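Local coordinates for L-lysine 6-oxidase (Marinomonas mediterranea, PDB 3WEU), which oxidises the epsilon-amino group of L-lysine with a cysteine tryptophylquinone cofactor, releasing ammonium and the hydrogen peroxide that gives it antibacterial activity, at residues Glu71-Thr74 with Leu75-Asn79; Thr264-Asp267 with Val268-Asn272. One frame throughout, in Å; residues are numbered along the deposited sequence.

In the fold
Both contacts are local, each made within one continuous run of chain, and they follow one another in series without nesting or crossing. Contact 1 comes first, in the family's N-terminal region, where the chain leaves the short strand 72-73 and turns before entering the long strand 80-91; it lies at the surface, at the margin of the large mixed sheet. The chain then passes through the remaining strands of that sheet, the last being 237-247, before helix 261-272 carries contact 2 in the interior, where it meets helix 407-418 and strands 280-281 and 286-287. The two centres are about 32 Å apart, and their nearest atoms about 22 Å.

Contact 1 (Glu71-Thr74 with Leu75-Asn79); sequences EELT and LDSPN
Thr74 and Ser77 are the first and last residues of a type I beta turn, a local surface contact where the chain turns sharply between strand 72-73 and strand 80-91. The turn is closed by its backbone bond, Ser77 N to Thr74 O at 2.9 Å. Two hydroxyls reinforce it from the side chains. Thr74 OG1 sits between its own backbone N and carbonyl carbon (chi1 76°), which swings it forward over the turn to accept a bond from Asp76 N at 3.0 Å. This is the geometry of an ST turn, laid over the first half of the beta turn. At the far end Ser77 reaches back: with OG beside its own backbone N (chi1 -54°), the hydroxyl accepts from Thr74 N at 2.9 Å, and the N-H points almost straight at it (164°). Thr74 is thus held through three of its polar atoms, N, O and OG1, and the two ends of the turn are linked by a bond in each direction. The Ser77 hydroxyl also lies beside the strand backbone, 3.5 Å from Leu73 CA. On the turn's outer corner, Asp76 OD2 is hydrogen-bonded to Gln190, whereas Glu72 forms a salt bridge with Arg192. Both partners belong to the loop before strand 193-196, and Thr74 packs on the same two residues, while strand 72-73 runs antiparallel to strand 58-66, Leu73 pairing through its backbone with Val65.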
ATOM      1  N   GLU A  71     -42.905  14.107 -40.091  1.00 31.39           N
ATOM      2  CA  GLU A  71     -43.879  14.313 -39.045  1.00 31.40           C
ATOM      3  C   GLU A  71     -43.633  13.272 -37.949  1.00 23.60           C
ATOM      4  O   GLU A  71     -43.310  12.132 -38.230  1.00 24.66           O
ATOM      5  CB  GLU A  71     -45.300  14.178 -39.593  1.00 38.91           C
ATOM      6  CG  GLU A  71     -45.701  15.370 -40.462  1.00 53.54           C
ATOM      7  CD  GLU A  71     -46.538  16.419 -39.703  1.00 67.84           C
ATOM      8  OE1 GLU A  71     -47.666  16.724 -40.184  1.00 73.25           O
ATOM      9  OE2 GLU A  71     -46.082  16.933 -38.637  1.00 65.80           O
ATOM     10  N   GLU A  72     -43.792  13.707 -36.714  1.00 22.63           N
ATOM     11  CA  GLU A  72     -43.551  12.908 -35.593  1.00 20.55           C
ATOM     12  C   GLU A  72     -44.666  11.893 -35.557  1.00 22.20           C
ATOM     13  O   GLU A  72     -45.851  12.217 -35.656  1.00 19.42           O
ATOM     14  CB  GLU A  72     -43.547  13.708 -34.294  1.00 22.27           C
ATOM     15  CG  GLU A  72     -43.036  12.824 -33.144  1.00 21.08           C
ATOM     16  CD  GLU A  72     -43.024  13.384 -31.702  1.00 21.84           C
ATOM     17  OE1 GLU A  72     -43.593  14.467 -31.412  1.00 24.03           O
ATOM     18  OE2 GLU A  72     -42.408  12.678 -30.859  1.00 21.30           O
ATOM     19  N   LEU A  73     -44.272  10.689 -35.264  1.00 21.41           N
ATOM     20  CA  LEU A  73     -45.208   9.598 -34.939  1.00 22.62           C
ATOM     21  C   LEU A  73     -45.241   9.315 -33.464  1.00 20.87           C
ATOM     22  O   LEU A  73     -44.207   9.077 -32.827  1.00 18.96           O
ATOM     23  CB  LEU A  73     -44.810   8.345 -35.688  1.00 22.25           C
ATOM     24  CG  LEU A  73     -44.748   8.497 -37.220  1.00 24.77           C
ATOM     25  CD1 LEU A  73     -44.094   7.310 -37.873  1.00 26.21           C
ATOM     26  CD2 LEU A  73     -46.148   8.676 -37.815  1.00 28.70           C
ATOM     27  N   THR A  74     -46.458   9.319 -32.907  1.00 20.58           N
ATOM     28  CA  THR A  74     -46.669   8.832 -31.566  1.00 21.24           C
ATOM     29  C   THR A  74     -47.846   7.826 -31.559  1.00 21.09           C
ATOM     30  O   THR A  74     -48.486   7.598 -32.567  1.00 20.69           O
ATOM     31  CB  THR A  74     -46.997   9.955 -30.595  1.00 23.91           C
ATOM     32  OG1 THR A  74     -48.331  10.366 -30.793  1.00 23.11           O
ATOM     33  CG2 THR A  74     -46.008  11.151 -30.771  1.00 26.64           C
ATOM     34  N   LEU A  75     -48.121   7.294 -30.390  1.00 23.69           N
ATOM     35  CA  LEU A  75     -49.262   6.367 -30.183  1.00 22.69           C
ATOM     36  C   LEU A  75     -50.547   7.043 -30.480  1.00 25.35           C
ATOM     37  O   LEU A  75     -51.520   6.344 -30.737  1.00 23.06           O
ATOM     38  CB  LEU A  75     -49.272   5.847 -28.766  1.00 23.19           C
ATOM     39  CG  LEU A  75     -48.124   4.940 -28.371  1.00 23.07           C
ATOM     40  CD1 LEU A  75     -48.204   4.623 -26.875  1.00 23.54           C
ATOM     41  CD2 LEU A  75     -48.063   3.672 -29.202  1.00 23.75           C
ATOM     42  N   ASP A  76     -50.556   8.392 -30.515  1.00 23.96           N
ATOM     43  CA  ASP A  76     -51.756   9.168 -30.922  1.00 25.15           C
ATOM     44  C   ASP A  76     -51.902   9.415 -32.399  1.00 26.34           C
ATOM     45  O   ASP A  76     -52.909   9.941 -32.821  1.00 26.14           O
ATOM     46  CB  ASP A  76     -51.759  10.533 -30.236  1.00 28.23           C
ATOM     47  CG  ASP A  76     -51.957  10.412 -28.773  1.00 32.78           C
ATOM     48  OD1 ASP A  76     -52.581   9.412 -28.420  1.00 35.05           O
ATOM     49  OD2 ASP A  76     -51.513  11.240 -27.954  1.00 35.94           O
ATOM     50  N   SER A  77     -50.917   9.046 -33.222  1.00 25.12           N
ATOM     51  CA  SER A  77     -51.000   9.321 -34.633  1.00 24.96           C
ATOM     52  C   SER A  77     -52.019   8.358 -35.296  1.00 29.91           C
ATOM     53  O   SER A  77     -52.077   7.164 -34.943  1.00 26.92           O
ATOM     54  CB  SER A  77     -49.655   9.126 -35.339  1.00 26.45           C
ATOM     55  OG  SER A  77     -48.653   9.878 -34.709  1.00 23.67           O
ATOM     56  N   PRO A  78     -52.752   8.859 -36.291  1.00 32.14           N
ATOM     57  CA  PRO A  78     -53.588   7.926 -37.049  1.00 37.01           C
ATOM     58  C   PRO A  78     -52.778   6.783 -37.727  1.00 34.83           C
ATOM     59  O   PRO A  78     -51.654   6.958 -38.268  1.00 35.11           O
ATOM     60  CB  PRO A  78     -54.257   8.819 -38.122  1.00 37.63           C
ATOM     61  CG  PRO A  78     -53.610  10.174 -38.064  1.00 38.39           C
ATOM     62  CD  PRO A  78     -52.591  10.171 -36.948  1.00 35.75           C
ATOM     63  N   ASN A  79     -53.356   5.610 -37.670  1.00 31.63           N
ATOM     64  CA  ASN A  79     -52.832   4.441 -38.363  1.00 31.70           C
ATOM     65  C   ASN A  79     -51.658   3.845 -37.586  1.00 27.97           C
ATOM     66  O   ASN A  79     -51.073   2.886 -38.040  1.00 26.42           O
ATOM     67  CB  ASN A  79     -52.483   4.710 -39.865  1.00 35.52           C
ATOM     68  CG  ASN A  79     -52.371   3.399 -40.723  1.00 39.76           C
ATOM     69  OD1 ASN A  79     -53.089   2.415 -40.511  1.00 46.69           O
ATOM     70  ND2 ASN A  79     -51.435   3.395 -41.685  1.00 46.32           N
TER

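Contact 2 (Thr264-Asp267 with Val268-Asn272); sequences TCFD and VGVRN. With EDO (1,2-ethanediol), chain O.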
ATOM      1  N   THR A 264     -17.409  16.877 -34.137  1.00 15.42           N
ATOM      2  CA  THR A 264     -16.695  15.691 -34.616  1.00 15.73           C
ATOM      3  C   THR A 264     -17.505  14.994 -35.713  1.00 18.09           C
ATOM      4  O   THR A 264     -16.991  14.691 -36.832  1.00 17.38           O
ATOM      5  CB  THR A 264     -16.362  14.720 -33.499  1.00 17.74           C
ATOM      6  OG1 THR A 264     -15.507  15.359 -32.544  1.00 15.81           O
ATOM      7  CG2 THR A 264     -15.675  13.458 -34.067  1.00 18.10           C
ATOM      8  N   CYS A 265     -18.777  14.728 -35.417  1.00 16.84           N
ATOM      9  CA  CYS A 265     -19.637  14.022 -36.380  1.00 17.12           C
ATOM     10  C   CYS A 265     -19.784  14.831 -37.669  1.00 16.61           C
ATOM     11  O   CYS A 265     -19.760  14.239 -38.751  1.00 16.85           O
ATOM     12  CB  CYS A 265     -21.014  13.654 -35.781  1.00 16.57           C
ATOM     13  SG  CYS A 265     -20.860  12.382 -34.529  1.00 19.49           S
ATOM     14  N   PHE A 266     -19.959  16.159 -37.560  1.00 16.10           N
ATOM     15  CA  PHE A 266     -20.080  17.036 -38.685  1.00 16.10           C
ATOM     16  C   PHE A 266     -18.817  16.981 -39.565  1.00 18.14           C
ATOM     17  O   PHE A 266     -18.886  16.805 -40.760  1.00 16.53           O
ATOM     18  CB  PHE A 266     -20.352  18.490 -38.201  1.00 16.21           C
ATOM     19  CG  PHE A 266     -20.620  19.447 -39.301  1.00 15.92           C
ATOM     20  CD1 PHE A 266     -21.796  19.333 -40.031  1.00 17.98           C
ATOM     21  CD2 PHE A 266     -19.671  20.377 -39.709  1.00 14.83           C
ATOM     22  CE1 PHE A 266     -22.023  20.169 -41.118  1.00 19.14           C
ATOM     23  CE2 PHE A 266     -19.919  21.236 -40.748  1.00 16.74           C
ATOM     24  CZ  PHE A 266     -21.109  21.154 -41.454  1.00 18.13           C
ATOM     25  N   ASP A 267     -17.648  17.101 -38.930  1.00 17.23           N
ATOM     26  CA  ASP A 267     -16.373  17.089 -39.666  1.00 15.71           C
ATOM     27  C   ASP A 267     -16.185  15.759 -40.408  1.00 15.95           C
ATOM     28  O   ASP A 267     -15.818  15.755 -41.584  1.00 19.08           O
ATOM     29  CB  ASP A 267     -15.253  17.291 -38.642  1.00 15.79           C
ATOM     30  CG  ASP A 267     -13.866  17.125 -39.204  1.00 15.83           C
ATOM     31  OD1 ASP A 267     -13.547  17.806 -40.207  1.00 17.79           O
ATOM     32  OD2 ASP A 267     -13.107  16.343 -38.564  1.00 16.41           O
ATOM     33  N   VAL A 268     -16.411  14.653 -39.716  1.00 16.21           N
ATOM     34  CA  VAL A 268     -16.393  13.346 -40.328  1.00 15.76           C
ATOM     35  C   VAL A 268     -17.341  13.290 -41.513  1.00 18.71           C
ATOM     36  O   VAL A 268     -16.975  12.764 -42.617  1.00 19.31           O
ATOM     37  CB  VAL A 268     -16.693  12.236 -39.302  1.00 16.12           C
ATOM     38  CG1 VAL A 268     -16.908  10.883 -39.980  1.00 19.55           C
ATOM     39  CG2 VAL A 268     -15.603  12.091 -38.306  1.00 16.99           C
ATOM     40  N   GLY A 269     -18.510  13.861 -41.330  1.00 18.55           N
ATOM     41  CA  GLY A 269     -19.538  13.899 -42.362  1.00 19.52           C
ATOM     42  C   GLY A 269     -19.137  14.646 -43.622  1.00 21.36           C
ATOM     43  O   GLY A 269     -19.387  14.195 -44.784  1.00 19.65           O
ATOM     44  N   VAL A 270     -18.555  15.812 -43.394  1.00 18.59           N
ATOM     45  CA  VAL A 270     -18.155  16.691 -44.485  1.00 18.24           C
ATOM     46  C   VAL A 270     -17.048  16.010 -45.279  1.00 19.04           C
ATOM     47  O   VAL A 270     -17.072  15.994 -46.515  1.00 19.82           O
ATOM     48  CB  VAL A 270     -17.702  18.086 -43.921  1.00 18.71           C
ATOM     49  CG1 VAL A 270     -16.986  18.897 -44.975  1.00 19.98           C
ATOM     50  CG2 VAL A 270     -18.926  18.863 -43.450  1.00 18.35           C
ATOM     51  N   ARG A 271     -16.058  15.465 -44.571  1.00 18.01           N
ATOM     52  CA  ARG A 271     -14.869  14.908 -45.216  1.00 18.63           C
ATOM     53  C   ARG A 271     -15.069  13.457 -45.696  1.00 20.02           C
ATOM     54  O   ARG A 271     -14.277  12.956 -46.507  1.00 19.37           O
ATOM     55  CB  ARG A 271     -13.676  14.963 -44.292  1.00 18.94           C
ATOM     56  CG  ARG A 271     -13.132  16.377 -44.031  1.00 19.80           C
ATOM     57  CD  ARG A 271     -11.856  16.422 -43.138  1.00 19.57           C
ATOM     58  NE  ARG A 271     -12.154  15.886 -41.812  1.00 18.53           N
ATOM     59  CZ  ARG A 271     -11.966  14.626 -41.432  1.00 20.62           C
ATOM     60  NH1 ARG A 271     -12.383  14.224 -40.240  1.00 20.48           N
ATOM     61  NH2 ARG A 271     -11.352  13.729 -42.231  1.00 20.17           N
ATOM     62  N   ASN A 272     -16.086  12.781 -45.230  1.00 20.26           N
ATOM     63  CA  ASN A 272     -16.261  11.389 -45.637  1.00 20.96           C
ATOM     64  C   ASN A 272     -17.574  10.999 -46.258  1.00 23.00           C
ATOM     65  O   ASN A 272     -17.644   9.970 -46.900  1.00 22.50           O
ATOM     66  CB  ASN A 272     -16.012  10.453 -44.476  1.00 21.08           C
ATOM     67  CG  ASN A 272     -14.597  10.534 -43.984  1.00 24.44           C
ATOM     68  OD1 ASN A 272     -13.686  10.016 -44.610  1.00 22.30           O
ATOM     69  ND2 ASN A 272     -14.398  11.213 -42.880  1.00 24.04           N
TER
HETATM   70  C1  EDO O 813      -8.664  13.928 -44.806  1.00 39.60           C
HETATM   71  O1  EDO O 813     -10.086  13.881 -44.966  1.00 30.65           O
HETATM   72  C2  EDO O 813      -8.257  14.632 -46.072  1.00 42.40           C
HETATM   73  O2  EDO O 813      -9.239  15.660 -46.336  1.00 38.99           O
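The backbone is regular alpha helix over most of helix 261-272, to its C-terminal end, with successive i to i+4 bonds from Val268 N to Thr264 O through Arg271 N to Asp267 O. One turn apart, Asp267 and Arg271 form a bidentate i to i+4 salt bridge, acid before base along one helix face. Arg271 offers NE and NH1 side-on, NE to Asp267 OD1 at 2.9 Å and NH1 to Asp267 OD2 at 2.8 Å. Both oxygens lie near the guanidinium plane but are met from above the carboxylate plane, and the two planes are turned 46° against each other. A bend at chi3 (-62°) folds the arginine back along the helix to reach them. The remaining nitrogen, NH2, donates to O1 of a 1,2-ethanediol, probably from the crystallisation liquor, at 3.0 Å; Tyr280 holds the same molecule. Asp267 OD1 has a second partner in Thr408, so the carboxylate is gripped from two elements of the fold. Alongside, Val270 CG2 sits over one face of the Phe266 ring, a CH-pi contact 3.9 Å from the ring centroid. At the C-terminal end Asn272 ND2 turns back to Val268 O, on a lone pair in the carbonyl plane. Helix 407-418 packs against Phe266, Asp267, Val270 and Arg271 through Ala407 and Thr408, while Tyr280 and Tyr287 bring strands 280-281 and 286-287 against Val270 and Arg271.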